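Local atomic coordinates of orphan protein TM0875 (Thermotoga maritima, PDB entry 1O22), a protein that is of unknown function but has a new fold, with helices and a mixed beta-sheet, and forms a two-chain assembly. Residues 35-40 / 47-52; 64-67 / 71-74; 112-117 / 138-143; 147-152 / 159-164. All coordinates share one frame; numbering follows the deposited sequence.

Contact 1 (35-40 / 47-52); sequences KKMKEI and SLEPVN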
loop_
_atom_site.group_PDB
_atom_site.type_symbol
_atom_site.label_atom_id
_atom_site.label_comp_id
_atom_site.label_asym_id
_atom_site.label_seq_id
_atom_site.Cartn_x
_atom_site.Cartn_y
_atom_site.Cartn_z
ATOM N N LYS A 35 2.653 -27.722 -3.654
ATOM C CA LYS A 35 3.638 -28.738 -3.266
ATOM C C LYS A 35 5.040 -28.241 -3.574
ATOM O O LYS A 35 5.935 -28.411 -2.760
ATOM C CB LYS A 35 3.391 -30.101 -3.944
ATOM C CG LYS A 35 4.524 -31.120 -3.666
ATOM C CD LYS A 35 4.040 -32.567 -3.492
ATOM C CE LYS A 35 5.030 -33.375 -2.610
ATOM N NZ LYS A 35 4.465 -34.652 -2.103
ATOM N N LYS A 36 5.221 -27.607 -4.736
ATOM C CA LYS A 36 6.521 -27.076 -5.134
ATOM C C LYS A 36 6.916 -25.850 -4.293
ATOM O O LYS A 36 8.082 -25.694 -4.007
ATOM C CB LYS A 36 6.577 -26.778 -6.648
ATOM C CG LYS A 36 6.513 -28.072 -7.482
ATOM C CD LYS A 36 6.982 -27.914 -8.929
ATOM C CE LYS A 36 7.208 -29.304 -9.582
ATOM N NZ LYS A 36 8.118 -29.238 -10.762
HETATM N N MSE A 37 5.956 -25.044 -3.845
HETATM C CA MSE A 37 6.242 -23.899 -2.962
HETATM C C MSE A 37 6.755 -24.396 -1.636
HETATM O O MSE A 37 7.709 -23.855 -1.097
HETATM C CB MSE A 37 4.979 -23.083 -2.698
HETATM C CG MSE A 37 4.518 -22.248 -3.881
HETATM SE SE MSE A 37 2.750 -21.403 -3.548
HETATM C CE MSE A 37 3.021 -20.974 -1.677
ATOM N N LYS A 38 6.103 -25.440 -1.106
ATOM C CA LYS A 38 6.530 -26.048 0.136
ATOM C C LYS A 38 7.924 -26.704 0.015
ATOM O O LYS A 38 8.772 -26.511 0.875
ATOM C CB LYS A 38 5.490 -27.034 0.668
ATOM C CG LYS A 38 5.907 -27.638 2.027
ATOM C CD LYS A 38 4.691 -27.987 2.905
ATOM C CE LYS A 38 4.052 -26.729 3.495
ATOM N NZ LYS A 38 5.003 -25.858 4.257
ATOM N N GLU A 39 8.161 -27.444 -1.062
ATOM C CA GLU A 39 9.487 -27.974 -1.347
ATOM C C GLU A 39 10.581 -26.894 -1.400
ATOM O O GLU A 39 11.654 -27.078 -0.836
ATOM C CB GLU A 39 9.460 -28.764 -2.658
ATOM C CG GLU A 39 8.718 -30.104 -2.540
ATOM C CD GLU A 39 8.476 -30.787 -3.885
ATOM O OE1 GLU A 39 7.695 -31.769 -3.915
ATOM O OE2 GLU A 39 9.059 -30.345 -4.912
ATOM N N ILE A 40 10.316 -25.780 -2.091
ATOM C CA ILE A 40 11.285 -24.673 -2.184
ATOM C C ILE A 40 11.548 -24.044 -0.825
ATOM O O ILE A 40 12.678 -23.737 -0.513
ATOM C CB ILE A 40 10.817 -23.604 -3.177
ATOM C CG1 ILE A 40 10.804 -24.174 -4.607
ATOM C CG2 ILE A 40 11.723 -22.362 -3.113
ATOM C CD1 ILE A 40 10.129 -23.269 -5.613
ATOM N N SER A 47 10.006 -18.470 1.342
ATOM C CA SER A 47 8.605 -18.674 0.999
ATOM C C SER A 47 8.214 -17.822 -0.213
ATOM O O SER A 47 8.424 -16.627 -0.217
ATOM C CB SER A 47 7.676 -18.399 2.171
ATOM O OG SER A 47 6.340 -18.488 1.683
ATOM N N LEU A 48 7.697 -18.482 -1.255
ATOM C CA LEU A 48 7.285 -17.845 -2.492
ATOM C C LEU A 48 5.760 -17.779 -2.532
ATOM O O LEU A 48 5.101 -18.704 -2.081
ATOM C CB LEU A 48 7.797 -18.645 -3.664
ATOM C CG LEU A 48 9.299 -18.788 -3.818
ATOM C CD1 LEU A 48 9.656 -19.788 -4.918
ATOM C CD2 LEU A 48 9.950 -17.451 -4.100
ATOM N N GLU A 49 5.222 -16.652 -2.990
ATOM C CA GLU A 49 3.806 -16.449 -3.182
ATOM C C GLU A 49 3.569 -15.920 -4.608
ATOM O O GLU A 49 4.389 -15.152 -5.143
ATOM C CB GLU A 49 3.248 -15.391 -2.204
ATOM C CG GLU A 49 3.045 -15.834 -0.753
ATOM C CD GLU A 49 1.766 -16.626 -0.528
ATOM O OE1 GLU A 49 0.671 -16.164 -0.945
ATOM O OE2 GLU A 49 1.860 -17.724 0.074
ATOM N N PRO A 50 2.413 -16.259 -5.178
ATOM C CA PRO A 50 2.051 -15.816 -6.520
ATOM C C PRO A 50 1.967 -14.317 -6.653
ATOM O O PRO A 50 1.368 -13.631 -5.822
ATOM C CB PRO A 50 0.643 -16.420 -6.717
ATOM C CG PRO A 50 0.642 -17.600 -5.837
ATOM C CD PRO A 50 1.353 -17.121 -4.599
ATOM N N VAL A 51 2.531 -13.819 -7.736
ATOM C CA VAL A 51 2.272 -12.459 -8.201
ATOM C C VAL A 51 0.827 -12.458 -8.711
ATOM O O VAL A 51 0.423 -13.387 -9.382
ATOM C CB VAL A 51 3.294 -12.097 -9.339
ATOM C CG1 VAL A 51 3.051 -10.706 -9.895
ATOM C CG2 VAL A 51 4.708 -12.195 -8.795
ATOM N N ASN A 52 0.032 -11.467 -8.346
ATOM C CA ASN A 52 -1.347 -11.369 -8.828
ATOM C C ASN A 52 -1.391 -11.403 -10.343
ATOM O O ASN A 52 -0.629 -10.724 -11.005
ATOM C CB ASN A 52 -2.059 -10.121 -8.298
ATOM C CG ASN A 52 -2.509 -10.265 -6.842
ATOM O OD1 ASN A 52 -2.118 -11.208 -6.146
ATOM N ND2 ASN A 52 -3.324 -9.328 -6.380
HETATM O O HOH W 1 8.602 -21.235 -1.360
#
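Met37 and Leu48 mark where helix 35-40 comes closest to strand 48-50, their CA atoms 6.2 Å apart, and the two elements run roughly antiparallel at 154° with their axes 9.1 Å apart. Met37, present as selenomethionine, carries one half of the contact. Its CG lies beside the backbone N, the chain runs straight on to SE, and a bend at chi3 (38°) turns the terminal methyl against the strand backbone. There Met37 CE approaches Leu48 O at 3.1 Å. The same methyl reaches the carboxylate of Glu49, next along the strand, with Met37 CE 3.9 Å from Glu49 OE2, because the Glu49 chain bends at chi2 although its CB points away from the helix. One turn along the helix, Ile40 supplies the apolar half: its CD1 lies 3.6 Å from Leu48 CD1, which also meets Ile40 CG2 at 3.8 Å, and the two side chains cross at about a right angle. Beside these two patches a water joins the backbones, donating to Met37 O at 2.8 Å and accepting from Leu48 N at 2.9 Å. Ile40 and Leu48 each also pack on their own counterpart in the second subunit, and Leu48, Glu49 and Pro50 pair there in an antiparallel sheet that runs on across the interface. No direct hydrogen bond joins helix to strand. Dispersion and one bridging water hold them, and the methyl beside SE, perhaps slightly polarised, would sit favourably against oxygen atoms.

Contact 2 (64-67 / 71-74); sequences SVLE and EVPS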
loop_
_atom_site.group_PDB
_atom_site.type_symbol
_atom_site.label_atom_id
_atom_site.label_comp_id
_atom_site.label_asym_id
_atom_site.label_seq_id
_atom_site.Cartn_x
_atom_site.Cartn_y
_atom_site.Cartn_z
ATOM N N SER A 64 -16.435 0.600 4.253
ATOM C CA SER A 64 -16.937 1.633 5.138
ATOM C C SER A 64 -18.338 2.021 4.730
ATOM O O SER A 64 -18.604 2.285 3.557
ATOM C CB SER A 64 -16.026 2.847 5.049
ATOM O OG SER A 64 -14.732 2.538 5.522
ATOM N N VAL A 65 -19.241 2.066 5.691
ATOM C CA VAL A 65 -20.590 2.575 5.486
ATOM C C VAL A 65 -20.663 4.026 6.011
ATOM O O VAL A 65 -20.285 4.309 7.134
ATOM C CB VAL A 65 -21.633 1.703 6.175
ATOM C CG1 VAL A 65 -23.067 2.210 5.883
ATOM C CG2 VAL A 65 -21.497 0.275 5.671
ATOM N N LEU A 66 -21.147 4.939 5.178
ATOM C CA LEU A 66 -21.290 6.348 5.552
ATOM C C LEU A 66 -22.591 6.494 6.299
ATOM O O LEU A 66 -23.561 5.856 5.967
ATOM C CB LEU A 66 -21.272 7.226 4.298
ATOM C CG LEU A 66 -19.983 6.953 3.485
ATOM C CD1 LEU A 66 -20.256 7.115 2.005
ATOM C CD2 LEU A 66 -18.877 7.821 3.973
ATOM N N GLU A 67 -22.607 7.320 7.321
ATOM C CA GLU A 67 -23.801 7.535 8.101
ATOM C C GLU A 67 -24.805 8.320 7.323
ATOM O O GLU A 67 -24.482 8.968 6.335
ATOM C CB GLU A 67 -23.493 8.250 9.427
ATOM C CG GLU A 67 -22.725 7.364 10.403
ATOM C CD GLU A 67 -22.948 7.748 11.853
ATOM O OE1 GLU A 67 -22.189 8.597 12.373
ATOM O OE2 GLU A 67 -23.893 7.213 12.468
ATOM N N GLU A 71 -22.557 12.524 2.611
ATOM C CA GLU A 71 -22.124 12.257 1.226
ATOM C C GLU A 71 -20.965 11.309 1.109
ATOM O O GLU A 71 -20.085 11.306 1.972
ATOM C CB GLU A 71 -21.704 13.562 0.583
ATOM C CG GLU A 71 -22.843 14.523 0.399
ATOM C CD GLU A 71 -22.412 15.830 -0.236
ATOM O OE1 GLU A 71 -21.675 16.589 0.417
ATOM O OE2 GLU A 71 -22.847 16.109 -1.369
ATOM N N VAL A 72 -20.979 10.500 0.054
ATOM C CA VAL A 72 -19.842 9.651 -0.295
ATOM C C VAL A 72 -18.689 10.531 -0.776
ATOM O O VAL A 72 -18.908 11.590 -1.326
ATOM C CB VAL A 72 -20.178 8.577 -1.433
ATOM C CG1 VAL A 72 -21.248 7.593 -0.963
ATOM C CG2 VAL A 72 -20.554 9.247 -2.790
ATOM N N PRO A 73 -17.478 10.092 -0.532
ATOM C CA PRO A 73 -16.302 10.802 -1.000
ATOM C C PRO A 73 -16.138 10.679 -2.519
ATOM O O PRO A 73 -16.498 9.695 -3.128
ATOM C CB PRO A 73 -15.159 10.076 -0.271
ATOM C CG PRO A 73 -15.668 8.730 0.045
ATOM C CD PRO A 73 -17.144 8.844 0.185
ATOM N N SER A 74 -15.635 11.725 -3.130
ATOM C CA SER A 74 -15.118 11.659 -4.477
ATOM C C SER A 74 -13.610 11.652 -4.566
ATOM O O SER A 74 -13.098 11.178 -5.558
ATOM C CB SER A 74 -15.650 12.829 -5.298
ATOM O OG SER A 74 -17.035 12.695 -5.462
#
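Leu66 is the one side chain that strand 64-66 sends into the following loop, and its CD1 methyl does most of the touching. CD1 meets Val72, 3.7 Å from Val72 CB, the two side chains crossing at about a right angle. The modelled separation of Leu66 CD1 from Val72 CG1 is too short to be real, so the closeness there is doubtful. Beyond Val72 the methyl reaches the proline ring, with Leu66 CD1 4.0 Å from Pro73 CD, and both methyls, Leu66 CD1 and CD2, lie 4.2 Å from Glu71 O. With chi1 at -56° the Leu66 CG is beside its backbone N, which carries both methyls over to the loop.

The next shell fixes both partners. Leu66 is hydrogen-bonded through its backbone to Val127 of strand 122-128, and that strand also receives the loop, Val72 resting on Pro128 and Pro73 on Tyr126. Pro73 O accepts a hydrogen bond from Lys115 NZ, and the Pro73 ring packs on Leu80 of the second subunit.

The loop thus leaves strand 56-66 and returns over its last side chain on the way to strand 75-81. Since no hydrogen bond crosses between 64-67 and 71-74, their direct attraction is dispersion between aliphatic groups, and the polar fastening of the loop comes from other strands, through Lys115 and Leu108, and from the second subunit, to which the Ser74 backbone bonds.

Contact 3 (112-117 / 138-143); sequences GDMKIL and NELVEE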
loop_
_atom_site.group_PDB
_atom_site.type_symbol
_atom_site.label_atom_id
_atom_site.label_comp_id
_atom_site.label_asym_id
_atom_site.label_seq_id
_atom_site.Cartn_x
_atom_site.Cartn_y
_atom_site.Cartn_z
ATOM N N GLY A 112 -22.044 1.555 -9.372
ATOM C CA GLY A 112 -23.351 1.804 -8.754
ATOM C C GLY A 112 -23.307 2.950 -7.734
ATOM O O GLY A 112 -22.800 4.027 -8.028
ATOM N N ASP A 113 -23.799 2.690 -6.529
ATOM C CA ASP A 113 -23.681 3.614 -5.375
ATOM C C ASP A 113 -22.357 3.566 -4.624
ATOM O O ASP A 113 -22.105 4.388 -3.710
ATOM C CB ASP A 113 -24.774 3.314 -4.355
ATOM C CG ASP A 113 -26.145 3.506 -4.910
ATOM O OD1 ASP A 113 -26.257 4.023 -6.053
ATOM O OD2 ASP A 113 -27.168 3.153 -4.285
HETATM N N MSE A 114 -21.503 2.619 -4.993
HETATM C CA MSE A 114 -20.231 2.446 -4.306
HETATM C C MSE A 114 -19.156 3.361 -4.905
HETATM O O MSE A 114 -19.124 3.604 -6.125
HETATM C CB MSE A 114 -19.890 0.948 -4.290
HETATM C CG MSE A 114 -18.514 0.477 -4.260
HETATM SE SE MSE A 114 -18.563 -1.584 -4.496
HETATM C CE MSE A 114 -20.041 -2.127 -3.471
ATOM N N LYS A 115 -18.322 3.903 -4.014
ATOM C CA LYS A 115 -17.060 4.557 -4.374
ATOM C C LYS A 115 -15.873 3.700 -3.924
ATOM O O LYS A 115 -15.847 3.153 -2.855
ATOM C CB LYS A 115 -16.958 5.940 -3.757
ATOM C CG LYS A 115 -18.009 6.866 -4.171
ATOM C CD LYS A 115 -18.122 7.054 -5.698
ATOM C CE LYS A 115 -17.340 8.194 -6.185
ATOM N NZ LYS A 115 -18.056 9.453 -5.884
ATOM N N ILE A 116 -14.875 3.622 -4.770
ATOM C CA ILE A 116 -13.800 2.653 -4.618
ATOM C C ILE A 116 -12.478 3.387 -4.784
ATOM O O ILE A 116 -12.243 4.055 -5.803
ATOM C CB ILE A 116 -13.913 1.550 -5.693
ATOM C CG1 ILE A 116 -15.245 0.811 -5.574
ATOM C CG2 ILE A 116 -12.705 0.626 -5.640
ATOM C CD1 ILE A 116 -15.828 0.520 -6.852
ATOM N N LEU A 117 -11.651 3.247 -3.764
ATOM C CA LEU A 117 -10.280 3.719 -3.723
ATOM C C LEU A 117 -9.361 2.507 -3.858
ATOM O O LEU A 117 -9.465 1.550 -3.102
ATOM C CB LEU A 117 -10.003 4.369 -2.383
ATOM C CG LEU A 117 -8.666 5.080 -2.185
ATOM C CD1 LEU A 117 -8.408 6.189 -3.229
ATOM C CD2 LEU A 117 -8.678 5.652 -0.775
ATOM N N ASN A 138 -21.792 -10.637 1.970
ATOM C CA ASN A 138 -21.765 -11.426 0.724
ATOM C C ASN A 138 -22.185 -10.622 -0.472
ATOM O O ASN A 138 -21.539 -10.676 -1.509
ATOM C CB ASN A 138 -22.728 -12.622 0.747
ATOM C CG ASN A 138 -22.349 -13.676 1.756
ATOM O OD1 ASN A 138 -21.533 -13.435 2.656
ATOM N ND2 ASN A 138 -22.942 -14.879 1.603
ATOM N N GLU A 139 -23.282 -9.889 -0.332
ATOM C CA GLU A 139 -23.825 -9.080 -1.408
ATOM C C GLU A 139 -22.866 -7.963 -1.821
ATOM O O GLU A 139 -22.645 -7.754 -3.006
ATOM C CB GLU A 139 -25.148 -8.451 -0.999
ATOM C CG GLU A 139 -26.308 -9.419 -0.866
ATOM C CD GLU A 139 -27.552 -8.701 -0.365
ATOM O OE1 GLU A 139 -27.675 -8.521 0.851
ATOM O OE2 GLU A 139 -28.384 -8.288 -1.195
ATOM N N LEU A 140 -22.301 -7.278 -0.834
ATOM C CA LEU A 140 -21.292 -6.255 -1.074
ATOM C C LEU A 140 -20.046 -6.791 -1.759
ATOM O O LEU A 140 -19.572 -6.217 -2.728
ATOM C CB LEU A 140 -20.871 -5.536 0.223
ATOM C CG LEU A 140 -21.628 -4.297 0.691
ATOM C CD1 LEU A 140 -21.097 -3.092 -0.040
ATOM C CD2 LEU A 140 -23.139 -4.463 0.494
ATOM N N VAL A 141 -19.477 -7.835 -1.200
ATOM C CA VAL A 141 -18.288 -8.458 -1.780
ATOM C C VAL A 141 -18.564 -8.916 -3.214
ATOM O O VAL A 141 -17.721 -8.708 -4.086
ATOM C CB VAL A 141 -17.731 -9.603 -0.925
ATOM C CG1 VAL A 141 -16.586 -10.330 -1.650
ATOM C CG2 VAL A 141 -17.187 -9.045 0.418
ATOM N N GLU A 142 -19.728 -9.500 -3.472
ATOM C CA GLU A 142 -19.999 -9.979 -4.818
ATOM C C GLU A 142 -20.074 -8.828 -5.814
ATOM O O GLU A 142 -19.580 -8.957 -6.949
ATOM C CB GLU A 142 -21.263 -10.824 -4.937
ATOM C CG GLU A 142 -21.505 -11.266 -6.402
ATOM C CD GLU A 142 -20.395 -12.167 -6.981
ATOM O OE1 GLU A 142 -19.456 -11.678 -7.710
ATOM O OE2 GLU A 142 -20.465 -13.392 -6.707
ATOM N N GLU A 143 -20.674 -7.707 -5.405
ATOM C CA GLU A 143 -20.677 -6.509 -6.269
ATOM C C GLU A 143 -19.260 -6.005 -6.486
ATOM O O GLU A 143 -18.912 -5.611 -7.583
ATOM C CB GLU A 143 -21.500 -5.367 -5.682
ATOM C CG GLU A 143 -22.943 -5.363 -6.112
ATOM C CD GLU A 143 -23.147 -4.755 -7.497
ATOM O OE1 GLU A 143 -23.144 -3.490 -7.634
ATOM O OE2 GLU A 143 -23.336 -5.555 -8.445
#
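Met114 and Leu140, in one of its two conformers, lie alongside each other and point in opposite directions, the strand side chain reaching out toward the helix and the leucine reaching back. Met114, modelled as selenomethionine, has CG roughly anti to its backbone N (chi1 151°), runs straight through chi2, and bends at chi3, so that only the methyl beyond SE arrives at helix 138-143. In that conformer Met114 CE lies 3.7 Å from Leu140 CD1, a contact doubtful for the other. The methyl also sits 4.2 Å from Leu140 O and, one turn farther on, Met114 CE is 4.2 Å from Glu143 CB; it is the aliphatic root of Glu143, rather than its carboxylate, that meets it.

Met114 stands just after a hairpin, whose Gly112-Asp113 pair has the backbone angles of a type II' turn joining strand 100-111 to strand 114-119. On the sheet it packs against Ile125 and Val127 of strand 122-128, while Leu140 rests on Val132 and Lys135. A long, unbranched, polarisable side chain spans the gap between sheet and helix with no hydrogen bond, and the attraction between these segments is therefore dispersion at a methyl, its Leu140 share depending on conformer.

Contact 4 (147-152 / 159-164); sequences YFFESK and YTFSVQ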
loop_
_atom_site.group_PDB
_atom_site.type_symbol
_atom_site.label_atom_id
_atom_site.label_comp_id
_atom_site.label_asym_id
_atom_site.label_seq_id
_atom_site.Cartn_x
_atom_site.Cartn_y
_atom_site.Cartn_z
ATOM N N TYR A 147 -16.994 -5.520 -10.132
ATOM C CA TYR A 147 -16.185 -4.347 -10.403
ATOM C C TYR A 147 -14.714 -4.703 -10.629
ATOM O O TYR A 147 -14.097 -4.230 -11.605
ATOM C CB TYR A 147 -16.273 -3.301 -9.263
ATOM C CG TYR A 147 -15.161 -2.290 -9.328
ATOM C CD1 TYR A 147 -15.239 -1.183 -10.197
ATOM C CD2 TYR A 147 -14.015 -2.438 -8.563
ATOM C CE1 TYR A 147 -14.210 -0.260 -10.281
ATOM C CE2 TYR A 147 -12.977 -1.535 -8.655
ATOM C CZ TYR A 147 -13.085 -0.433 -9.491
ATOM O OH TYR A 147 -12.027 0.471 -9.545
ATOM N N PHE A 148 -14.162 -5.508 -9.730
ATOM C CA PHE A 148 -12.755 -5.877 -9.765
ATOM C C PHE A 148 -12.378 -6.627 -11.066
ATOM O O PHE A 148 -11.476 -6.237 -11.787
ATOM C CB PHE A 148 -12.373 -6.697 -8.511
ATOM C CG PHE A 148 -10.958 -7.257 -8.561
ATOM C CD1 PHE A 148 -9.875 -6.484 -8.235
ATOM C CD2 PHE A 148 -10.737 -8.562 -9.009
ATOM C CE1 PHE A 148 -8.591 -6.982 -8.338
ATOM C CE2 PHE A 148 -9.460 -9.086 -9.086
ATOM C CZ PHE A 148 -8.381 -8.295 -8.775
ATOM N N PHE A 149 -13.100 -7.685 -11.377
ATOM C CA PHE A 149 -12.836 -8.442 -12.601
ATOM C C PHE A 149 -13.021 -7.568 -13.835
ATOM O O PHE A 149 -12.182 -7.570 -14.708
ATOM C CB PHE A 149 -13.703 -9.720 -12.673
ATOM C CG PHE A 149 -13.337 -10.745 -11.644
ATOM C CD1 PHE A 149 -12.023 -11.107 -11.452
ATOM C CD2 PHE A 149 -14.302 -11.305 -10.816
ATOM C CE1 PHE A 149 -11.681 -12.030 -10.497
ATOM C CE2 PHE A 149 -13.944 -12.224 -9.862
ATOM C CZ PHE A 149 -12.646 -12.579 -9.705
ATOM N N GLU A 150 -14.096 -6.796 -13.887
ATOM C CA GLU A 150 -14.319 -5.927 -15.039
ATOM C C GLU A 150 -13.205 -4.869 -15.199
ATOM O O GLU A 150 -12.774 -4.582 -16.324
ATOM C CB GLU A 150 -15.697 -5.289 -14.982
ATOM C CG GLU A 150 -16.821 -6.303 -15.175
ATOM C CD GLU A 150 -18.210 -5.747 -14.865
ATOM O OE1 GLU A 150 -18.321 -4.538 -14.556
ATOM O OE2 GLU A 150 -19.197 -6.524 -14.933
ATOM N N SER A 151 -12.699 -4.351 -14.089
ATOM C CA SER A 151 -11.570 -3.418 -14.088
ATOM C C SER A 151 -10.285 -4.010 -14.699
ATOM O O SER A 151 -9.423 -3.268 -15.210
ATOM C CB SER A 151 -11.283 -2.871 -12.664
ATOM O OG SER A 151 -10.583 -3.803 -11.812
ATOM N N LYS A 152 -10.143 -5.330 -14.618
ATOM C CA LYS A 152 -8.967 -6.021 -15.137
ATOM C C LYS A 152 -9.164 -6.510 -16.555
ATOM O O LYS A 152 -8.214 -6.976 -17.182
ATOM C CB LYS A 152 -8.606 -7.218 -14.246
ATOM C CG LYS A 152 -8.221 -6.842 -12.836
ATOM C CD LYS A 152 -6.933 -6.039 -12.793
ATOM C CE LYS A 152 -6.635 -5.701 -11.379
ATOM N NZ LYS A 152 -5.358 -5.011 -11.171
ATOM N N TYR A 159 -14.177 -17.194 -12.674
ATOM C CA TYR A 159 -13.477 -17.179 -11.387
ATOM C C TYR A 159 -14.321 -17.654 -10.218
ATOM O O TYR A 159 -15.541 -17.502 -10.208
ATOM C CB TYR A 159 -12.979 -15.746 -11.047
ATOM C CG TYR A 159 -11.918 -15.287 -12.001
ATOM C CD1 TYR A 159 -10.598 -15.475 -11.720
ATOM C CD2 TYR A 159 -12.258 -14.743 -13.225
ATOM C CE1 TYR A 159 -9.644 -15.125 -12.607
ATOM C CE2 TYR A 159 -11.314 -14.379 -14.131
ATOM C CZ TYR A 159 -9.989 -14.563 -13.814
ATOM O OH TYR A 159 -9.033 -14.205 -14.724
ATOM N N THR A 160 -13.641 -18.236 -9.242
ATOM C CA THR A 160 -14.158 -18.367 -7.898
ATOM C C THR A 160 -13.293 -17.512 -6.977
ATOM O O THR A 160 -12.176 -17.094 -7.335
ATOM C CB THR A 160 -14.149 -19.820 -7.417
ATOM O OG1 THR A 160 -12.806 -20.310 -7.287
ATOM C CG2 THR A 160 -14.813 -20.744 -8.424
ATOM N N PHE A 161 -13.802 -17.224 -5.796
ATOM C CA PHE A 161 -13.004 -16.500 -4.794
ATOM C C PHE A 161 -13.397 -16.916 -3.378
ATOM O O PHE A 161 -14.509 -17.374 -3.161
ATOM C CB PHE A 161 -13.081 -14.977 -5.010
ATOM C CG PHE A 161 -14.474 -14.409 -4.940
ATOM C CD1 PHE A 161 -15.025 -14.059 -3.722
ATOM C CD2 PHE A 161 -15.233 -14.241 -6.095
ATOM C CE1 PHE A 161 -16.335 -13.581 -3.634
ATOM C CE2 PHE A 161 -16.515 -13.744 -6.017
ATOM C CZ PHE A 161 -17.074 -13.413 -4.780
ATOM N N SER A 162 -12.469 -16.819 -2.433
ATOM C CA SER A 162 -12.795 -16.991 -1.010
ATOM C C SER A 162 -12.423 -15.752 -0.202
ATOM O O SER A 162 -11.468 -15.022 -0.528
ATOM C CB SER A 162 -12.081 -18.200 -0.403
ATOM O OG SER A 162 -10.684 -18.091 -0.606
ATOM N N VAL A 163 -13.178 -15.556 0.878
ATOM C CA VAL A 163 -13.044 -14.410 1.748
ATOM C C VAL A 163 -12.616 -14.884 3.143
ATOM O O VAL A 163 -13.110 -15.891 3.627
ATOM C CB VAL A 163 -14.370 -13.681 1.843
ATOM C CG1 VAL A 163 -14.191 -12.337 2.597
ATOM C CG2 VAL A 163 -14.931 -13.448 0.475
ATOM N N GLN A 164 -11.691 -14.155 3.762
ATOM C CA GLN A 164 -11.208 -14.428 5.121
ATOM C C GLN A 164 -11.158 -13.093 5.861
ATOM O O GLN A 164 -10.732 -12.091 5.318
ATOM C CB GLN A 164 -9.814 -15.071 5.065
ATOM C CG GLN A 164 -9.156 -15.351 6.413
#
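Phe149 and Tyr159 lie face against face as an offset stack, their centroids 4.5 Å apart and their planes only 18° from parallel. Over one face of the Phe149 ring comes Tyr159 CD2, and over one face of the Tyr159 ring comes Phe149 CE1, 3.6 Å above the plane and toward the rim. The overlap runs off the ring onto its stem, since Phe149 CZ touches Tyr159 CB at 3.5 Å. At the edge of Phe149, close to its plane, Phe161 CD2 stands 4.5 Å from Phe149 CE2. Phe149 in turn sends CE1 to the edge of the neighbouring Phe148 ring, in that ring's plane. The chi1 of Phe149, -68°, sets its CG beside the backbone N and swings the ring from the helix onto the strand.

The pairing illustrates how a helix lies on a beta-sheet: helix 137-152 packs on strand 159-165, one of the two edge strands of the sheet within this chain, which runs antiparallel to 19-25. Trp154 and Pro156, in the connection between them, also pack on Phe149.

The phenol of Tyr159 extends past the stack, and its OH is hydrogen-bonded to Glu54 O, which tethers the far end of the ring. Within segment 147-152, Ser151 OG, set between its backbone N and carbonyl carbon, folds back onto its own helix and donates to Phe148 O at 2.6 Å, with a C=O...donor angle of 124° and the donor somewhat tilted from the carbonyl plane. The Phe161 ring packs on earlier turns of the same helix, at Val141, Glu142 and Met145.

From the N terminus the four contacts follow one another in series, with none enclosing or crossing another. Contact 1 closes the turn from helix 31-44 to strand 48-50, far out on one side of the chain's centre. Contact 2 then closes the loop between strands 56-66 and 75-81 on the opposite side, and both of these touch the second subunit. Contact 3 bridges a longer excursion, bringing helix 137-152 back to strand 114-119; it meets contact 2 where Val72 packs against Lys115. Contact 4 closes the connection from that helix to strand 159-165, and the shared helix, with Ile116 against Tyr147, joins it to contact 3.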